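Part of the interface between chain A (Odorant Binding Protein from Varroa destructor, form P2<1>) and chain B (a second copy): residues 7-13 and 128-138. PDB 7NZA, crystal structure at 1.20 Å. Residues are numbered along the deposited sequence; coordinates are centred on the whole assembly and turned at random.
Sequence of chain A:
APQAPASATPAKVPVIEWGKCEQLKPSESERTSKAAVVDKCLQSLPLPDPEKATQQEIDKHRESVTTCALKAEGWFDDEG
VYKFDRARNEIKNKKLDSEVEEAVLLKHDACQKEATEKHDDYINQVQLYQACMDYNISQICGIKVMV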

ATOM      1  N   SER A   7     -16.410  -1.877   6.229  1.00 14.10           N
ATOM      2  CA  SER A   7     -16.369  -2.898   5.178  1.00 13.90           C
ATOM      3  C   SER A   7     -15.505  -4.056   5.663  1.00 13.55           C
ATOM      4  O   SER A   7     -14.457  -3.845   6.283  1.00 14.07           O
ATOM      5  CB  SER A   7     -15.805  -2.338   3.904  1.00 14.77           C
ATOM      6  OG  SER A   7     -15.697  -3.306   2.865  1.00 15.75           O
ATOM      7  N   ALA A   8     -15.842  -5.251   5.241  1.00 13.70           N
ATOM      8  CA  ALA A   8     -14.962  -6.411   5.425  1.00 14.11           C
ATOM      9  C   ALA A   8     -13.810  -6.409   4.467  1.00 15.14           C
ATOM     10  O   ALA A   8     -12.840  -7.136   4.709  1.00 15.20           O
ATOM     11  CB  ALA A   8     -15.766  -7.684   5.197  1.00 14.65           C
ATOM     12  N   THR A   9     -13.846  -5.582   3.411  1.00 14.51           N
ATOM     13  CA  THR A   9     -12.806  -5.633   2.349  1.00 15.12           C
ATOM     14  C   THR A   9     -12.356  -4.226   2.008  1.00 14.66           C
ATOM     15  O   THR A   9     -12.420  -3.838   0.805  1.00 17.67           O
ATOM     16  CB  THR A   9     -13.268  -6.428   1.137  1.00 15.06           C
ATOM     17  OG1 THR A   9     -14.475  -5.861   0.611  1.00 16.74           O
ATOM     18  CG2 THR A   9     -13.556  -7.869   1.453  1.00 16.17           C
ATOM     19  N   PRO A  10     -11.936  -3.422   2.957  1.00 14.07           N
ATOM     20  CA  PRO A  10     -11.519  -2.054   2.636  1.00 14.35           C
ATOM     21  C   PRO A  10     -10.331  -1.996   1.675  1.00 14.80           C
ATOM     22  O   PRO A  10      -9.390  -2.772   1.792  1.00 15.95           O
ATOM     23  CB  PRO A  10     -11.115  -1.527   4.009  1.00 14.87           C
ATOM     24  CG  PRO A  10     -10.672  -2.721   4.794  1.00 15.17           C
ATOM     25  CD  PRO A  10     -11.658  -3.789   4.349  1.00 15.44           C
ATOM     26  N   ALA A  11     -10.300  -1.003   0.789  1.00 14.63           N
ATOM     27  CA  ALA A  11      -9.126  -0.713  -0.032  1.00 15.04           C
ATOM     28  C   ALA A  11      -8.013  -0.208   0.851  1.00 15.28           C
ATOM     29  O   ALA A  11      -8.314   0.561   1.787  1.00 16.84           O
ATOM     30  CB  ALA A  11      -9.430   0.262  -1.120  1.00 15.07           C
ATOM     31  N   LYS A  12      -6.800  -0.604   0.569  1.00 15.40           N
ATOM     32  CA  LYS A  12      -5.618  -0.147   1.324  1.00 17.92           C
ATOM     33  C   LYS A  12      -4.814   0.807   0.478  1.00 17.38           C
ATOM     34  O   LYS A  12      -4.452   0.485  -0.673  1.00 19.98           O
ATOM     35  CB  LYS A  12      -4.808  -1.377   1.754  1.00 21.97           C
ATOM     36  CG  LYS A  12      -5.586  -2.315   2.658  1.00 26.51           C
ATOM     37  CD  LYS A  12      -4.978  -3.680   3.042  1.00 32.29           C
ATOM     38  CE  LYS A  12      -5.847  -4.517   3.966  1.00 36.16           C
ATOM     39  NZ  LYS A  12      -5.294  -5.901   4.072  1.00 39.31           N
ATOM     40  N   VAL A  13      -4.566   2.007   0.991  1.00 15.63           N
ATOM     41  CA  VAL A  13      -3.853   3.072   0.256  1.00 15.93           C
ATOM     42  C   VAL A  13      -2.701   3.555   1.131  1.00 16.47           C
ATOM     43  O   VAL A  13      -2.768   3.513   2.352  1.00 17.47           O
ATOM     44  CB  VAL A  13      -4.799   4.235  -0.131  1.00 16.56           C
ATOM     45  CG1 VAL A  13      -5.927   3.736  -1.022  1.00 16.59           C
ATOM     46  CG2 VAL A  13      -5.349   4.963   1.048  1.00 16.50           C
TER
ATOM     47  N   LEU B 128     -11.367  -5.774  15.478  1.00 16.49           N
ATOM     48  CA  LEU B 128     -11.322  -7.248  15.534  1.00 16.68           C
ATOM     49  C   LEU B 128     -12.069  -7.843  14.347  1.00 15.48           C
ATOM     50  O   LEU B 128     -11.555  -8.744  13.688  1.00 15.62           O
ATOM     51  CB  LEU B 128     -11.860  -7.764  16.857  1.00 18.30           C
ATOM     52  CG  LEU B 128     -11.790  -9.270  17.099  1.00 18.86           C
ATOM     53  CD1 LEU B 128     -11.935  -9.607  18.557  1.00 18.89           C
ATOM     54  CD2 LEU B 128     -12.845 -10.078  16.368  1.00 21.22           C
ATOM     55  N   TYR B 129     -13.284  -7.304  14.058  1.00 15.58           N
ATOM     56  CA  TYR B 129     -14.067  -7.839  12.932  1.00 15.40           C
ATOM     57  C   TYR B 129     -13.257  -7.757  11.647  1.00 14.20           C
ATOM     58  O   TYR B 129     -13.206  -8.732  10.875  1.00 14.19           O
ATOM     59  CB  TYR B 129     -15.368  -7.052  12.794  1.00 15.43           C
ATOM     60  CG  TYR B 129     -16.082  -7.292  11.505  1.00 14.53           C
ATOM     61  CD1 TYR B 129     -16.902  -8.407  11.378  1.00 14.52           C
ATOM     62  CD2 TYR B 129     -15.967  -6.455  10.406  1.00 14.55           C
ATOM     63  CE1 TYR B 129     -17.523  -8.725  10.191  1.00 13.99           C
ATOM     64  CE2 TYR B 129     -16.585  -6.724   9.179  1.00 14.14           C
ATOM     65  CZ  TYR B 129     -17.383  -7.845   9.106  1.00 13.63           C
ATOM     66  OH  TYR B 129     -17.914  -8.138   7.881  1.00 13.77           O
ATOM     67  N   GLN B 130     -12.603  -6.614  11.355  1.00 14.77           N
ATOM     68  CA  GLN B 130     -11.917  -6.467  10.049  1.00 14.66           C
ATOM     69  C   GLN B 130     -10.710  -7.426  10.004  1.00 14.72           C
ATOM     70  O   GLN B 130     -10.460  -8.024   8.998  1.00 14.72           O
ATOM     71  CB  GLN B 130     -11.475  -5.023   9.813  1.00 14.96           C
ATOM     72  CG  GLN B 130     -12.636  -4.097   9.514  1.00 15.53           C
ATOM     73  CD  GLN B 130     -12.184  -2.747   9.068  1.00 15.26           C
ATOM     74  OE1 GLN B 130     -11.371  -2.105   9.767  1.00 18.22           O
ATOM     75  NE2 GLN B 130     -12.710  -2.259   7.953  1.00 15.54           N
ATOM     76  N   ALA B 131      -9.976  -7.583  11.116  1.00 15.29           N
ATOM     77  CA  ALA B 131      -8.825  -8.520  11.119  1.00 15.91           C
ATOM     78  C   ALA B 131      -9.316  -9.957  10.929  1.00 15.18           C
ATOM     79  O   ALA B 131      -8.738 -10.744  10.188  1.00 16.38           O
ATOM     80  CB  ALA B 131      -8.053  -8.376  12.407  1.00 16.79           C
ATOM     81  N   CYS B 132     -10.392 -10.302  11.609  1.00 15.21           N
ATOM     82  CA  CYS B 132     -11.029 -11.635  11.524  1.00 15.67           C
ATOM     83  C   CYS B 132     -11.460 -11.925  10.075  1.00 14.92           C
ATOM     84  O   CYS B 132     -11.216 -13.027   9.507  1.00 15.42           O
ATOM     85  CB  CYS B 132     -12.218 -11.708  12.479  1.00 16.63           C
ATOM     86  SG  CYS B 132     -13.075 -13.262  12.653  1.00 17.42           S
ATOM     87  N   MET B 133     -12.048 -10.932   9.433  1.00 14.71           N
ATOM     88  CA  MET B 133     -12.531 -11.152   8.045  1.00 14.23           C
ATOM     89  C   MET B 133     -11.356 -11.148   7.068  1.00 14.31           C
ATOM     90  O   MET B 133     -11.372 -11.831   6.091  1.00 14.21           O
ATOM     91  CB  MET B 133     -13.546 -10.079   7.663  1.00 13.67           C
ATOM     92  CG  MET B 133     -14.855 -10.276   8.390  1.00 14.76           C
ATOM     93  SD  MET B 133     -15.628 -11.907   8.141  1.00 15.08           S
ATOM     94  CE  MET B 133     -16.407 -11.599   6.570  1.00 15.99           C
ATOM     95  N   ASP B 134     -10.328 -10.322   7.311  1.00 15.15           N
ATOM     96  CA  ASP B 134      -9.149 -10.341   6.400  1.00 16.62           C
ATOM     97  C   ASP B 134      -8.599 -11.762   6.373  1.00 15.77           C
ATOM     98  O   ASP B 134      -8.327 -12.359   5.328  1.00 16.76           O
ATOM     99  CB  ASP B 134      -8.111  -9.319   6.848  1.00 16.58           C
ATOM    100  CG  ASP B 134      -6.989  -9.090   5.842  1.00 19.05           C
ATOM    101  OD1 ASP B 134      -6.197 -10.010   5.715  1.00 22.93           O
ATOM    102  OD2 ASP B 134      -6.999  -8.105   5.161  1.00 21.90           O
ATOM    103  N   TYR B 135      -8.411 -12.352   7.553  1.00 16.06           N
ATOM    104  CA  TYR B 135      -7.852 -13.714   7.652  1.00 17.45           C
ATOM    105  C   TYR B 135      -8.765 -14.758   6.994  1.00 15.60           C
ATOM    106  O   TYR B 135      -8.397 -15.550   6.158  1.00 16.28           O
ATOM    107  CB  TYR B 135      -7.680 -14.061   9.135  1.00 18.97           C
ATOM    108  CG  TYR B 135      -7.189 -15.445   9.363  1.00 23.66           C
ATOM    109  CD1 TYR B 135      -5.889 -15.733   9.023  1.00 27.35           C
ATOM    110  CD2 TYR B 135      -8.033 -16.455   9.758  1.00 25.41           C
ATOM    111  CE1 TYR B 135      -5.380 -17.010   9.204  1.00 31.91           C
ATOM    112  CE2 TYR B 135      -7.550 -17.755   9.919  1.00 29.16           C
ATOM    113  CZ  TYR B 135      -6.245 -18.018   9.564  1.00 29.54           C
ATOM    114  OH  TYR B 135      -5.672 -19.262   9.727  1.00 35.40           O
ATOM    115  N   ASN B 136     -10.054 -14.672   7.359  1.00 15.59           N
ATOM    116  CA  ASN B 136     -10.991 -15.735   6.919  1.00 15.26           C
ATOM    117  C   ASN B 136     -11.333 -15.615   5.449  1.00 14.85           C
ATOM    118  O   ASN B 136     -11.345 -16.610   4.719  1.00 15.88           O
ATOM    119  CB  ASN B 136     -12.272 -15.749   7.726  1.00 16.39           C
ATOM    120  CG  ASN B 136     -12.058 -16.453   9.029  1.00 17.97           C
ATOM    121  OD1 ASN B 136     -11.962 -17.684   9.021  1.00 19.26           O
ATOM    122  ND2 ASN B 136     -11.940 -15.774  10.129  1.00 18.49           N
ATOM    123  N   ILE B 137     -11.497 -14.404   4.924  1.00 14.64           N
ATOM    124  CA  ILE B 137     -11.808 -14.260   3.485  1.00 14.82           C
ATOM    125  C   ILE B 137     -10.575 -14.730   2.720  1.00 15.21           C
ATOM    126  O   ILE B 137     -10.643 -15.396   1.702  1.00 15.69           O
ATOM    127  CB  ILE B 137     -12.173 -12.804   3.131  1.00 15.07           C
ATOM    128  CG1 ILE B 137     -13.512 -12.467   3.756  1.00 15.70           C
ATOM    129  CG2 ILE B 137     -12.188 -12.683   1.613  1.00 16.29           C
ATOM    130  CD1 ILE B 137     -13.888 -10.993   3.571  1.00 15.37           C
ATOM    131  N   SER B 138      -9.361 -14.399   3.198  1.00 15.55           N
ATOM    132  CA  SER B 138      -8.112 -14.813   2.492  1.00 16.48           C
ATOM    133  C   SER B 138      -8.056 -16.328   2.420  1.00 16.47           C
ATOM    134  O   SER B 138      -7.695 -16.882   1.398  1.00 16.23           O
ATOM    135  CB  SER B 138      -6.880 -14.262   3.227  1.00 17.30           C
ATOM    136  OG  SER B 138      -6.811 -12.870   3.077  1.00 17.72           O
TER
HETATM  137  O   HOH W   1     -10.986  -6.629   6.607  1.00 19.76           O

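Residues 7-13 of chain A form a segment with no regular helix or strand that lies against a longer helix of chain B, of which residues 128-138 are part. The backbones come closest at Ala A8 and Gln B130, whose CA atoms are 5.5 Å apart. Together the two stretches bury 331 Å².

Apolar contacts centre on Ala A8. Ala A8 CB lies 4.1 Å from Met B133 CB, 4.1 Å from Ile B137 CD1 and 4.2 Å from Tyr B129 CE2. Tyr B129, Met B133 and Ile B137 are spaced four apart, about one helical turn, so they line one side of the helix. The small methyl group fits among them. Thr A9 extends this patch, with its CG2 3.8 Å from Ile B137 CD1.

One direct hydrogen bond involves a backbone acceptor. Gln B130 NE2 donates to Ser A7 O at 2.9 Å, and the N-H...O angle of 174° is nearly linear. Within chain A, Thr A9 N donates to Ser A7 OG at 3.0 Å, which ties the segment to itself.

A salt bridge joins Lys A12 NZ to Asp B134 OD2 at 3.0 Å. The lysine reaches it with a nearly extended chain, mttt.

Water 1 links the backbones. The oxygen of water 1 donates to Ala A8 O at 2.7 Å and to Gln B130 O at 2.8 Å.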